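PDB 6XJ6: Pgp2 from Campylobacter jejuni subsp. jejuni, which probably acts as an L,D-carboxypeptidase that trims peptidoglycan, and binds peptidoglycan through a pocket on its accessory NTF2-like domain to direct helical cell shape. Local coordinates for residues G64-I68 / E69-K73; S197-E201 / Q202-R206. All coordinates share one frame; numbering follows the deposited sequence.

Contact 1 of 2, residues G64-I68 / E69-K73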
loop_
_atom_site.group_PDB
_atom_site.type_symbol
_atom_site.label_atom_id
_atom_site.label_comp_id
_atom_site.label_asym_id
_atom_site.label_seq_id
_atom_site.Cartn_x
_atom_site.Cartn_y
_atom_site.Cartn_z
ATOM N N GLY A 64 -15.931 -2.452 -9.457
ATOM C CA GLY A 64 -15.659 -1.042 -9.599
ATOM C C GLY A 64 -14.827 -0.502 -8.450
ATOM O O GLY A 64 -14.768 -1.069 -7.359
ATOM N N ASP A 65 -14.172 0.623 -8.727
ATOM C CA ASP A 65 -13.362 1.338 -7.752
ATOM C C ASP A 65 -14.259 1.939 -6.668
ATOM O O ASP A 65 -15.214 2.659 -6.972
ATOM C CB ASP A 65 -12.629 2.450 -8.516
ATOM C CG ASP A 65 -11.573 3.165 -7.691
ATOM O OD1 ASP A 65 -10.762 2.497 -7.013
ATOM O OD2 ASP A 65 -11.536 4.416 -7.765
ATOM N N LYS A 66 -13.968 1.635 -5.400
ATOM C CA LYS A 66 -14.727 2.244 -4.312
ATOM C C LYS A 66 -14.447 3.738 -4.247
ATOM O O LYS A 66 -13.307 4.181 -4.405
ATOM C CB LYS A 66 -14.394 1.616 -2.954
ATOM C CG LYS A 66 -15.253 2.221 -1.813
ATOM C CD LYS A 66 -15.104 1.496 -0.480
ATOM C CE LYS A 66 -15.977 2.135 0.610
ATOM N NZ LYS A 66 -17.441 1.991 0.358
ATOM N N LYS A 67 -15.495 4.508 -3.989
ATOM C CA LYS A 67 -15.388 5.959 -3.939
ATOM C C LYS A 67 -15.993 6.551 -2.679
ATOM O O LYS A 67 -15.454 7.522 -2.142
ATOM C CB LYS A 67 -16.095 6.582 -5.153
ATOM C CG LYS A 67 -15.670 6.033 -6.500
ATOM C CD LYS A 67 -14.366 6.631 -6.971
ATOM C CE LYS A 67 -14.126 6.300 -8.433
ATOM N NZ LYS A 67 -12.886 6.925 -8.966
ATOM N N ILE A 68 -17.105 5.999 -2.192
ATOM C CA ILE A 68 -17.887 6.656 -1.151
ATOM C C ILE A 68 -18.483 5.628 -0.207
ATOM O O ILE A 68 -18.704 4.468 -0.564
ATOM C CB ILE A 68 -19.021 7.545 -1.718
ATOM C CG1 ILE A 68 -19.946 6.731 -2.627
ATOM C CG2 ILE A 68 -18.433 8.734 -2.452
ATOM C CD1 ILE A 68 -21.248 7.445 -2.970
ATOM N N GLU A 69 -18.757 6.080 1.012
ATOM C CA GLU A 69 -19.661 5.365 1.897
ATOM C C GLU A 69 -20.978 5.105 1.179
ATOM O O GLU A 69 -21.608 6.028 0.649
ATOM C CB GLU A 69 -19.907 6.223 3.142
ATOM C CG GLU A 69 -20.959 5.681 4.102
ATOM C CD GLU A 69 -20.538 4.393 4.769
ATOM O OE1 GLU A 69 -19.328 4.103 4.785
ATOM O OE2 GLU A 69 -21.416 3.675 5.291
ATOM N N GLY A 70 -21.386 3.839 1.149
ATOM C CA GLY A 70 -22.675 3.465 0.613
ATOM C C GLY A 70 -22.663 2.895 -0.789
ATOM O O GLY A 70 -23.717 2.440 -1.256
ATOM N N ASP A 71 -21.516 2.887 -1.476
ATOM C CA ASP A 71 -21.488 2.339 -2.830
ATOM C C ASP A 71 -21.317 0.825 -2.866
ATOM O O ASP A 71 -21.436 0.236 -3.945
ATOM C CB ASP A 71 -20.458 3.052 -3.726
ATOM C CG ASP A 71 -19.010 2.847 -3.288
ATOM O OD1 ASP A 71 -18.721 1.940 -2.482
ATOM O OD2 ASP A 71 -18.156 3.612 -3.791
ATOM N N LEU A 72 -21.069 0.185 -1.723
ATOM C CA LEU A 72 -21.039 -1.270 -1.594
ATOM C C LEU A 72 -19.848 -1.913 -2.292
ATOM O O LEU A 72 -19.776 -3.149 -2.373
ATOM C CB LEU A 72 -22.339 -1.910 -2.095
ATOM C CG LEU A 72 -23.635 -1.388 -1.480
ATOM C CD1 LEU A 72 -24.805 -2.166 -2.054
ATOM C CD2 LEU A 72 -23.604 -1.495 0.037
ATOM N N LYS A 73 -18.902 -1.126 -2.782
ATOM C CA LYS A 73 -17.793 -1.676 -3.539
ATOM C C LYS A 73 -16.667 -2.103 -2.611
ATOM O O LYS A 73 -16.453 -1.520 -1.545
ATOM C CB LYS A 73 -17.276 -0.647 -4.544
ATOM C CG LYS A 73 -18.275 -0.351 -5.650
ATOM C CD LYS A 73 -17.887 0.861 -6.466
ATOM C CE LYS A 73 -18.922 1.125 -7.555
ATOM N NZ LYS A 73 -18.663 2.394 -8.289
HETATM O O HOH W 1 -16.244 2.857 -9.210
HETATM O O HOH W 2 -18.158 -0.616 0.409
HETATM O O HOH W 3 -18.082 2.331 3.247
#

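Contact 2 of 2, residues S197-E201 / Q202-R206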
loop_
_atom_site.group_PDB
_atom_site.type_symbol
_atom_site.label_atom_id
_atom_site.label_comp_id
_atom_site.label_asym_id
_atom_site.label_seq_id
_atom_site.Cartn_x
_atom_site.Cartn_y
_atom_site.Cartn_z
ATOM N N SER A 197 10.820 17.671 -9.031
ATOM C CA SER A 197 10.678 16.837 -10.220
ATOM C C SER A 197 10.055 15.480 -9.916
ATOM O O SER A 197 9.642 14.784 -10.851
ATOM C CB SER A 197 12.043 16.628 -10.883
ATOM O OG SER A 197 12.838 15.703 -10.162
ATOM N N PHE A 198 9.980 15.082 -8.649
ATOM C CA PHE A 198 9.418 13.793 -8.281
ATOM C C PHE A 198 7.947 13.870 -7.907
ATOM O O PHE A 198 7.394 12.881 -7.426
ATOM C CB PHE A 198 10.223 13.169 -7.140
ATOM C CG PHE A 198 11.603 12.753 -7.548
ATOM C CD1 PHE A 198 12.699 13.517 -7.204
ATOM C CD2 PHE A 198 11.795 11.611 -8.304
ATOM C CE1 PHE A 198 13.964 13.139 -7.586
ATOM C CE2 PHE A 198 13.060 11.228 -8.694
ATOM C CZ PHE A 198 14.148 11.996 -8.338
ATOM N N TYR A 199 7.303 15.010 -8.132
ATOM C CA TYR A 199 5.879 15.172 -7.871
ATOM C C TYR A 199 5.147 15.365 -9.189
ATOM O O TYR A 199 5.664 16.005 -10.110
ATOM C CB TYR A 199 5.628 16.344 -6.916
ATOM C CG TYR A 199 6.216 16.064 -5.550
ATOM C CD1 TYR A 199 5.450 15.508 -4.538
ATOM C CD2 TYR A 199 7.553 16.328 -5.287
ATOM C CE1 TYR A 199 5.995 15.225 -3.297
ATOM C CE2 TYR A 199 8.106 16.047 -4.056
ATOM C CZ TYR A 199 7.332 15.502 -3.063
ATOM O OH TYR A 199 7.888 15.216 -1.840
ATOM N N ASP A 200 3.960 14.768 -9.287
ATOM C CA ASP A 200 3.165 14.853 -10.507
ATOM C C ASP A 200 2.426 16.182 -10.510
ATOM O O ASP A 200 1.491 16.388 -9.730
ATOM C CB ASP A 200 2.187 13.689 -10.610
ATOM C CG ASP A 200 1.373 13.739 -11.889
ATOM O OD1 ASP A 200 0.494 14.616 -11.996
ATOM O OD2 ASP A 200 1.643 12.935 -12.804
ATOM N N GLU A 201 2.837 17.077 -11.403
ATOM C CA GLU A 201 2.289 18.424 -11.433
ATOM C C GLU A 201 0.777 18.430 -11.595
ATOM O O GLU A 201 0.126 19.405 -11.204
ATOM C CB GLU A 201 2.936 19.199 -12.579
ATOM C CG GLU A 201 2.579 20.670 -12.617
ATOM C CD GLU A 201 3.409 21.441 -13.623
ATOM O OE1 GLU A 201 2.853 22.334 -14.295
ATOM O OE2 GLU A 201 4.618 21.144 -13.745
ATOM N N GLN A 202 0.202 17.369 -12.154
ATOM C CA GLN A 202 -1.229 17.331 -12.412
ATOM C C GLN A 202 -2.018 16.533 -11.383
ATOM O O GLN A 202 -3.167 16.887 -11.100
ATOM C CB GLN A 202 -1.497 16.743 -13.801
ATOM C CG GLN A 202 -0.476 17.158 -14.853
ATOM C CD GLN A 202 -1.061 17.275 -16.249
ATOM O OE1 GLN A 202 -2.235 16.976 -16.476
ATOM N NE2 GLN A 202 -0.240 17.718 -17.195
ATOM N N GLU A 203 -1.415 15.490 -10.803
ATOM C CA GLU A 203 -2.144 14.509 -10.016
ATOM C C GLU A 203 -1.770 14.471 -8.538
ATOM O O GLU A 203 -2.500 13.852 -7.758
ATOM C CB GLU A 203 -1.934 13.106 -10.608
ATOM C CG GLU A 203 -3.102 12.168 -10.404
ATOM C CD GLU A 203 -2.735 10.724 -10.667
ATOM O OE1 GLU A 203 -1.819 10.482 -11.482
ATOM O OE2 GLU A 203 -3.355 9.830 -10.054
ATOM N N PHE A 204 -0.665 15.090 -8.133
ATOM C CA PHE A 204 -0.306 15.134 -6.716
ATOM C C PHE A 204 -1.390 15.875 -5.935
ATOM O O PHE A 204 -1.779 16.991 -6.295
ATOM C CB PHE A 204 1.053 15.827 -6.551
ATOM C CG PHE A 204 1.515 15.965 -5.117
ATOM C CD1 PHE A 204 1.582 14.867 -4.276
ATOM C CD2 PHE A 204 1.911 17.201 -4.622
ATOM C CE1 PHE A 204 2.018 15.003 -2.963
ATOM C CE2 PHE A 204 2.348 17.338 -3.313
ATOM C CZ PHE A 204 2.397 16.240 -2.483
ATOM N N LYS A 205 -1.895 15.243 -4.872
ATOM C CA LYS A 205 -3.000 15.782 -4.092
ATOM C C LYS A 205 -2.654 15.746 -2.609
ATOM O O LYS A 205 -1.884 14.893 -2.153
ATOM C CB LYS A 205 -4.285 14.997 -4.359
ATOM C CG LYS A 205 -4.842 15.210 -5.757
ATOM C CD LYS A 205 -6.114 14.428 -5.986
ATOM C CE LYS A 205 -6.604 14.566 -7.419
ATOM N NZ LYS A 205 -5.911 13.630 -8.350
ATOM N N ARG A 206 -3.239 16.686 -1.861
ATOM C CA ARG A 206 -2.896 16.915 -0.463
ATOM C C ARG A 206 -4.163 17.181 0.341
ATOM O O ARG A 206 -5.174 17.643 -0.192
ATOM C CB ARG A 206 -1.979 18.136 -0.318
ATOM C CG ARG A 206 -0.694 18.058 -1.130
ATOM C CD ARG A 206 -0.074 19.431 -1.288
ATOM N NE ARG A 206 -0.020 20.152 -0.021
ATOM C CZ ARG A 206 0.962 20.046 0.867
ATOM N NH1 ARG A 206 1.997 19.248 0.639
ATOM N NH2 ARG A 206 0.911 20.744 1.990
HETATM O O HOH W 4 -0.455 18.348 -8.093
#

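Contact 1 of 2, residues G64-I68 / E69-K73
The carboxylate of D71 reaches across the loop into the backbone of K67 and I68, and the tight part of the contact is built around its two oxygens. K67 N meets D71 OD2 nearly along the C-O axis at 2.8 Å. The second peptide donor to D71 OD2, I68 N, comes from above the carboxylate plane at 3.1 Å. D71 OD1 is gripped from opposite faces, by K66 NZ in a salt bridge of 3.1 Å and by K73 N, which closes an Asx turn. Four donors thus hold the group and fix its rotation. The K66 chain runs extended past D71 and bends only at chi4 (66°), where K66 NZ also donates to I68 O at 2.9 Å. I68-D71 forms a type II turn, closed by a weak bond from D71 N to I68 O, with G70 at a positive phi.

The other side is looser and wetter. One water links K66 NZ to K73 O, a second lies between K66 NZ and E69 OE1, and a third bridges K73 NZ and D65 O, while the K73 chain lies alongside D65 O, K73 CD 3.3 Å from it.

K66 lies about 9 Å, side chain to side chain, from the predicted nucleophile C136, and D65 forms a salt bridge with K111. This loop connects strand 48-56 to strand 77-80 in the L,D-transpeptidase catalytic domain, with T112 bonded to K67 and E69, and L62 to L72.

Contact 2 of 2, residues S197-E201 / Q202-R206
Y199 presents a ring edge to the face of F204, five residues on, in a T-shaped aromatic pair. It is the first residue of S197-E201 to touch Q202-R206. The centroids of the Y199 and F204 rings are 4.8 Å apart and their planes lie at 61°. Y199 CD1 stands over the centre of the F204 ring, 3.8 Å from F204 CZ, with Y199 CE1 also near F204 CZ. The two side chains run side by side and point the same way: F204 CG is anti to its own backbone N (chi1 178°), which carries the ring back alongside the tyrosine. Beyond the ring, Y199 OH is hydrogen-bonded to E286 and W183.

D200 comes next and shapes the turn with both its backbone and its side chain. D200 O accepts from F204 N, four residues on, at 3.0 Å, a nearly straight bond (164°) that closes the tight turn, and a weaker one from E203 N. The carboxylate folds over the start of the turn, where D200 OD1 receives a weak bond from Q202 N at 2.8 Å; its approach to E203 N is very short and therefore doubtful. In the modelled conformer of E203 the D200 and E203 carboxylates come close, and K274, in salt-bridge contact with both, probably offsets their like charge. A water lies within bonding distance of D200 O and F204 O, at 2.6 Å from F204 O, and probably helps to bridge them.

E201 sits at the exposed apex, its side chain directed away from the turn.

The whole bend links helix 192-196 to helix 212-223 in the NTF2-like domain. F204 packs edge-to-face with F215 of the latter helix, and both Y199 and F204 rest on I283 of strand 281-283.

Contacts 1 and 2 are both short-range loop turns, and they come in series along the chain, the first closing well before the second opens. Their centres are 25 Å apart and their nearest atoms about 10 Å apart, so they do not touch. Each lies about 18 Å from the centre of the chain. Contact 1 belongs to the catalytic domain, in the connection between two strands of its five-stranded mixed sheet, whereas contact 2 joins two helices of the NTF2-like domain and packs against its antiparallel sheet. They share no helix or strand. One therefore shapes a loop near the predicted active site, the other a helix connection in the accessory domain.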